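PDB 1J6O: TatD-related deoxyribonuclease from Thermotoga maritima, which probably acts as a metal-dependent nuclease that hydrolyses phosphodiester bonds in DNA. Local coordinates for residues A[86-89]-A[90-94]; A[105-108]-A[109-112]. All coordinates share one frame; numbering follows the deposited sequence.

Contact 1: residues A[86-89]-A[90-94]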
loop_
_atom_site.group_PDB
_atom_site.type_symbol
_atom_site.label_atom_id
_atom_site.label_comp_id
_atom_site.label_asym_id
_atom_site.label_seq_id
_atom_site.Cartn_x
_atom_site.Cartn_y
_atom_site.Cartn_z
ATOM N N ILE A 86 6.168 -10.902 -16.069
ATOM C CA ILE A 86 5.930 -11.666 -14.851
ATOM C C ILE A 86 7.213 -12.386 -14.422
ATOM O O ILE A 86 7.505 -12.499 -13.229
ATOM C CB ILE A 86 4.793 -12.676 -15.057
ATOM C CG1 ILE A 86 3.449 -11.948 -15.114
ATOM C CG2 ILE A 86 4.776 -13.706 -13.909
ATOM C CD1 ILE A 86 3.096 -11.234 -13.835
ATOM N N GLU A 87 7.975 -12.883 -15.393
ATOM C CA GLU A 87 9.223 -13.577 -15.083
ATOM C C GLU A 87 10.203 -12.589 -14.473
ATOM O O GLU A 87 10.988 -12.919 -13.580
ATOM C CB GLU A 87 9.862 -14.154 -16.347
ATOM C CG GLU A 87 9.279 -15.459 -16.813
ATOM C CD GLU A 87 10.293 -16.246 -17.628
ATOM O OE1 GLU A 87 10.886 -15.657 -18.574
ATOM O OE2 GLU A 87 10.506 -17.440 -17.316
ATOM N N HIS A 88 10.174 -11.373 -14.991
ATOM C CA HIS A 88 11.060 -10.349 -14.488
ATOM C C HIS A 88 10.696 -9.984 -13.032
ATOM O O HIS A 88 11.585 -9.759 -12.214
ATOM C CB HIS A 88 10.978 -9.131 -15.386
ATOM C CG HIS A 88 12.191 -8.263 -15.320
ATOM N ND1 HIS A 88 12.718 -7.637 -16.430
ATOM C CD2 HIS A 88 12.959 -7.879 -14.271
ATOM C CE1 HIS A 88 13.756 -6.901 -16.066
ATOM N NE2 HIS A 88 13.922 -7.030 -14.762
ATOM N N LEU A 89 9.401 -9.921 -12.708
ATOM C CA LEU A 89 8.986 -9.582 -11.340
ATOM C C LEU A 89 9.361 -10.759 -10.438
ATOM O O LEU A 89 9.818 -10.580 -9.301
ATOM C CB LEU A 89 7.467 -9.319 -11.259
ATOM C CG LEU A 89 6.932 -8.050 -11.922
ATOM C CD1 LEU A 89 5.395 -8.016 -11.869
ATOM C CD2 LEU A 89 7.551 -6.831 -11.212
ATOM N N GLU A 90 9.188 -11.974 -10.958
ATOM C CA GLU A 90 9.514 -13.165 -10.192
ATOM C C GLU A 90 11.007 -13.177 -9.858
ATOM O O GLU A 90 11.393 -13.604 -8.759
ATOM C CB GLU A 90 9.125 -14.418 -10.976
ATOM C CG GLU A 90 9.461 -15.721 -10.281
ATOM C CD GLU A 90 8.683 -16.859 -10.879
ATOM O OE1 GLU A 90 8.463 -16.827 -12.114
ATOM O OE2 GLU A 90 8.290 -17.772 -10.128
ATOM N N LYS A 91 11.843 -12.693 -10.783
ATOM C CA LYS A 91 13.289 -12.647 -10.564
ATOM C C LYS A 91 13.605 -11.638 -9.440
ATOM O O LYS A 91 14.501 -11.851 -8.620
ATOM C CB LYS A 91 14.019 -12.200 -11.827
ATOM C CG LYS A 91 15.520 -11.944 -11.584
ATOM C CD LYS A 91 16.249 -11.364 -12.785
ATOM C CE LYS A 91 17.725 -11.062 -12.443
ATOM N NZ LYS A 91 18.521 -10.545 -13.618
ATOM N N PHE A 92 12.879 -10.530 -9.417
ATOM C CA PHE A 92 13.109 -9.527 -8.387
ATOM C C PHE A 92 12.752 -10.132 -7.036
ATOM O O PHE A 92 13.481 -9.978 -6.041
ATOM C CB PHE A 92 12.183 -8.304 -8.564
ATOM C CG PHE A 92 12.537 -7.383 -9.707
ATOM C CD1 PHE A 92 13.832 -7.296 -10.199
ATOM C CD2 PHE A 92 11.556 -6.545 -10.246
ATOM C CE1 PHE A 92 14.153 -6.375 -11.227
ATOM C CE2 PHE A 92 11.862 -5.630 -11.257
ATOM C CZ PHE A 92 13.176 -5.547 -11.750
ATOM N N ALA A 93 11.612 -10.807 -7.011
ATOM C CA ALA A 93 11.116 -11.422 -5.801
ATOM C C ALA A 93 12.018 -12.478 -5.198
ATOM O O ALA A 93 11.741 -12.970 -4.110
ATOM C CB ALA A 93 9.690 -11.964 -6.030
ATOM N N LYS A 94 13.105 -12.828 -5.883
ATOM C CA LYS A 94 13.993 -13.827 -5.315
ATOM C C LYS A 94 14.671 -13.135 -4.133
ATOM O O LYS A 94 15.038 -13.796 -3.164
ATOM C CB LYS A 94 15.061 -14.285 -6.320
ATOM C CG LYS A 94 14.519 -15.042 -7.513
ATOM C CD LYS A 94 13.735 -16.293 -7.120
ATOM C CE LYS A 94 14.635 -17.395 -6.566
ATOM N NZ LYS A 94 13.924 -18.707 -6.541
#
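From E90 to A93, four successive amides each donate to the carbonyl four residues earlier, I86 to L89, the regular ladder of an alpha-helix, with E90 N 2.9 Å from I86 O at one end of the run and F92 N at 3.2 Å from H88 O further along. The same i to i+4 spacing sets the ring of H88 against that of F92. CD2 of H88 lies 3.4 Å above one face of the F92 ring, displaced toward its rim, and NE2 of H88 stands 3.4 Å from F92 CZ. With the planes 59° apart, the pair is neither a stack nor an edge-to-face contact. Different first torsions bring the rings together: H88 carries CG anti to its backbone N (chi1 -157°), leaning onward along the helix, whereas F92 keeps CG beside its own N (chi1 -74°), leaning back. The root of the phenyl therefore also rests close to the backbone, F92 CG being 3.6 Å from H88 O.

Helix 85-92 is the crossover between strands 67-71 and 98-107 in a TIM-barrel beta-alpha-beta unit, and L89 and F92 form its buried side. L89 CD2 reaches F92 CD2 at 4.1 Å, and both residues press on V71 of the inner strand; F92 also touches S54 and K55 of helix 51-61, while L89 meets Q125 and L128 of helix 115-132. An alanine in place of F92 would probably leave the H88 imidazole without the ring it rests on and open a gap beside L89 and V71.

On another side of the helix, E90 extends away from the ladder to form a salt bridge through OE2 with K131, while its OE1 stays 5.6 Å from the like-charged E87 OE2.

Contact 2: residues A[105-108]-A[109-112]; sequences GLDF and FRNI
D107 folds its carboxylate back over the chain that follows it, so that one oxygen gathers the amides of F109 and R110. The side chain leaves the end of strand 98-107 with CG anti to the backbone N (chi1 178°) and hence beside the carbonyl carbon, a torsion that carries it from CB toward the onward chain. CG comes within 3.7 Å of R110 N. Beyond it, OD1 takes both bonds: F109 N approaches at 2.7 Å, nearly in line with the C-O bond, and R110 N at 2.9 Å from above the carboxylate plane. The second bond is close to straight, with an N-H...O angle of 167°. Two neighbouring amides gripping one oxygen, one nearly along the bond and one above the plane, should limit rotation of the carboxylate. OD2, the other branch, meets carbon instead, lying 3.8 Å from R110 CB.

The arginine bends at its second and third torsions and takes its guanidinium away from the aspartate: NH1 of R110 stays 5.9 Å from D107 OD2, too far for a salt bridge. One face of that guanidinium is covered by CG1 of I112. The backbone of D107 adds a weak bond, its O accepting from N111 N at 3.5 Å, and a water that accepts from I112 N at 2.8 Å also donates weakly to the same carbonyl. The F108 side chain packs on A115 and Q118 of helix 115-132.

OD1 bonded to the amides two and three residues on, with the weak carbonyl bond to the fourth, is the signature of an Asx motif. Here it shapes the exit from a TIM-barrel strand, where active sites of this fold lie, and the D107 side chain is about 4 Å from that of H139, a predicted metal ligand.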
loop_
_atom_site.group_PDB
_atom_site.type_symbol
_atom_site.label_atom_id
_atom_site.label_comp_id
_atom_site.label_asym_id
_atom_site.label_seq_id
_atom_site.Cartn_x
_atom_site.Cartn_y
_atom_site.Cartn_z
ATOM N N GLY A 105 -3.512 -3.479 -10.007
ATOM C CA GLY A 105 -4.931 -3.282 -9.792
ATOM C C GLY A 105 -5.604 -2.712 -11.015
ATOM O O GLY A 105 -5.184 -2.990 -12.144
ATOM N N LEU A 106 -6.627 -1.897 -10.776
ATOM C CA LEU A 106 -7.397 -1.270 -11.840
ATOM C C LEU A 106 -7.681 0.189 -11.539
ATOM O O LEU A 106 -7.978 0.552 -10.393
ATOM C CB LEU A 106 -8.766 -1.959 -11.963
ATOM C CG LEU A 106 -8.849 -3.461 -12.144
ATOM C CD1 LEU A 106 -10.328 -3.894 -12.131
ATOM C CD2 LEU A 106 -8.167 -3.831 -13.465
ATOM N N ASP A 107 -7.592 1.025 -12.566
ATOM C CA ASP A 107 -7.869 2.450 -12.418
ATOM C C ASP A 107 -8.760 2.805 -13.614
ATOM O O ASP A 107 -8.270 2.991 -14.727
ATOM C CB ASP A 107 -6.603 3.314 -12.442
ATOM C CG ASP A 107 -6.926 4.808 -12.331
ATOM O OD1 ASP A 107 -8.071 5.194 -12.629
ATOM O OD2 ASP A 107 -6.056 5.611 -11.943
ATOM N N PHE A 108 -10.069 2.848 -13.386
ATOM C CA PHE A 108 -11.007 3.178 -14.461
ATOM C C PHE A 108 -11.373 4.654 -14.415
ATOM O O PHE A 108 -12.335 5.103 -15.055
ATOM C CB PHE A 108 -12.260 2.303 -14.374
ATOM C CG PHE A 108 -12.003 0.857 -14.683
ATOM C CD1 PHE A 108 -10.760 0.448 -15.157
ATOM C CD2 PHE A 108 -12.999 -0.096 -14.521
ATOM C CE1 PHE A 108 -10.513 -0.883 -15.459
ATOM C CE2 PHE A 108 -12.760 -1.448 -14.827
ATOM C CZ PHE A 108 -11.523 -1.838 -15.290
ATOM N N PHE A 109 -10.619 5.409 -13.627
ATOM C CA PHE A 109 -10.881 6.827 -13.529
ATOM C C PHE A 109 -10.009 7.500 -14.581
ATOM O O PHE A 109 -10.527 8.244 -15.403
ATOM C CB PHE A 109 -10.541 7.382 -12.138
ATOM C CG PHE A 109 -10.679 8.873 -12.044
ATOM C CD1 PHE A 109 -11.938 9.473 -12.058
ATOM C CD2 PHE A 109 -9.552 9.684 -12.004
ATOM C CE1 PHE A 109 -12.069 10.869 -12.039
ATOM C CE2 PHE A 109 -9.669 11.072 -11.986
ATOM C CZ PHE A 109 -10.925 11.667 -12.003
ATOM N N ARG A 110 -8.698 7.227 -14.560
ATOM C CA ARG A 110 -7.745 7.814 -15.520
ATOM C C ARG A 110 -7.711 7.074 -16.850
ATOM O O ARG A 110 -7.536 7.687 -17.916
ATOM C CB ARG A 110 -6.307 7.829 -14.964
ATOM C CG ARG A 110 -5.967 8.903 -13.926
ATOM C CD ARG A 110 -6.072 10.359 -14.430
ATOM N NE ARG A 110 -5.108 10.761 -15.458
ATOM C CZ ARG A 110 -3.788 10.718 -15.329
ATOM N NH1 ARG A 110 -3.230 10.282 -14.211
ATOM N NH2 ARG A 110 -3.018 11.138 -16.316
ATOM N N ASN A 111 -7.851 5.757 -16.792
ATOM C CA ASN A 111 -7.839 4.924 -17.990
ATOM C C ASN A 111 -6.713 5.208 -18.988
ATOM O O ASN A 111 -6.935 5.382 -20.196
ATOM C CB ASN A 111 -9.188 5.006 -18.692
ATOM C CG ASN A 111 -10.228 4.111 -18.044
ATOM O OD1 ASN A 111 -11.210 4.722 -17.402
ATOM N ND2 ASN A 111 -10.141 2.884 -18.112
ATOM N N ILE A 112 -5.497 5.252 -18.470
ATOM C CA ILE A 112 -4.322 5.500 -19.280
ATOM C C ILE A 112 -4.141 4.234 -20.119
ATOM O O ILE A 112 -3.643 4.278 -21.236
ATOM C CB ILE A 112 -3.085 5.721 -18.385
ATOM C CG1 ILE A 112 -3.249 7.009 -17.571
ATOM C CG2 ILE A 112 -1.843 5.742 -19.221
ATOM C CD1 ILE A 112 -3.438 8.254 -18.421
HETATM O O HOH W 1 -5.230 3.541 -16.237
#

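The two contacts show how local interactions change in kind along one beta-alpha-beta unit. Contact 1 belongs to helix 85-92, which leads into strand 98-107; contact 2 forms where that strand runs out into a loop. Their centres are 24 Å apart, and their nearest atoms, about 10 Å apart, do not touch. Contact 1 is partly buried, with backbone bonds in regular repeat and with L89 and F92 turned to the barrel, while the H88 ring stays exposed. Contact 2 lies mostly at the surface, yet its organising residue, D107, is buried, and a side-chain carboxylate replaces the helical carbonyls as acceptor. Only contact 2 borders a predicted metal ligand directly.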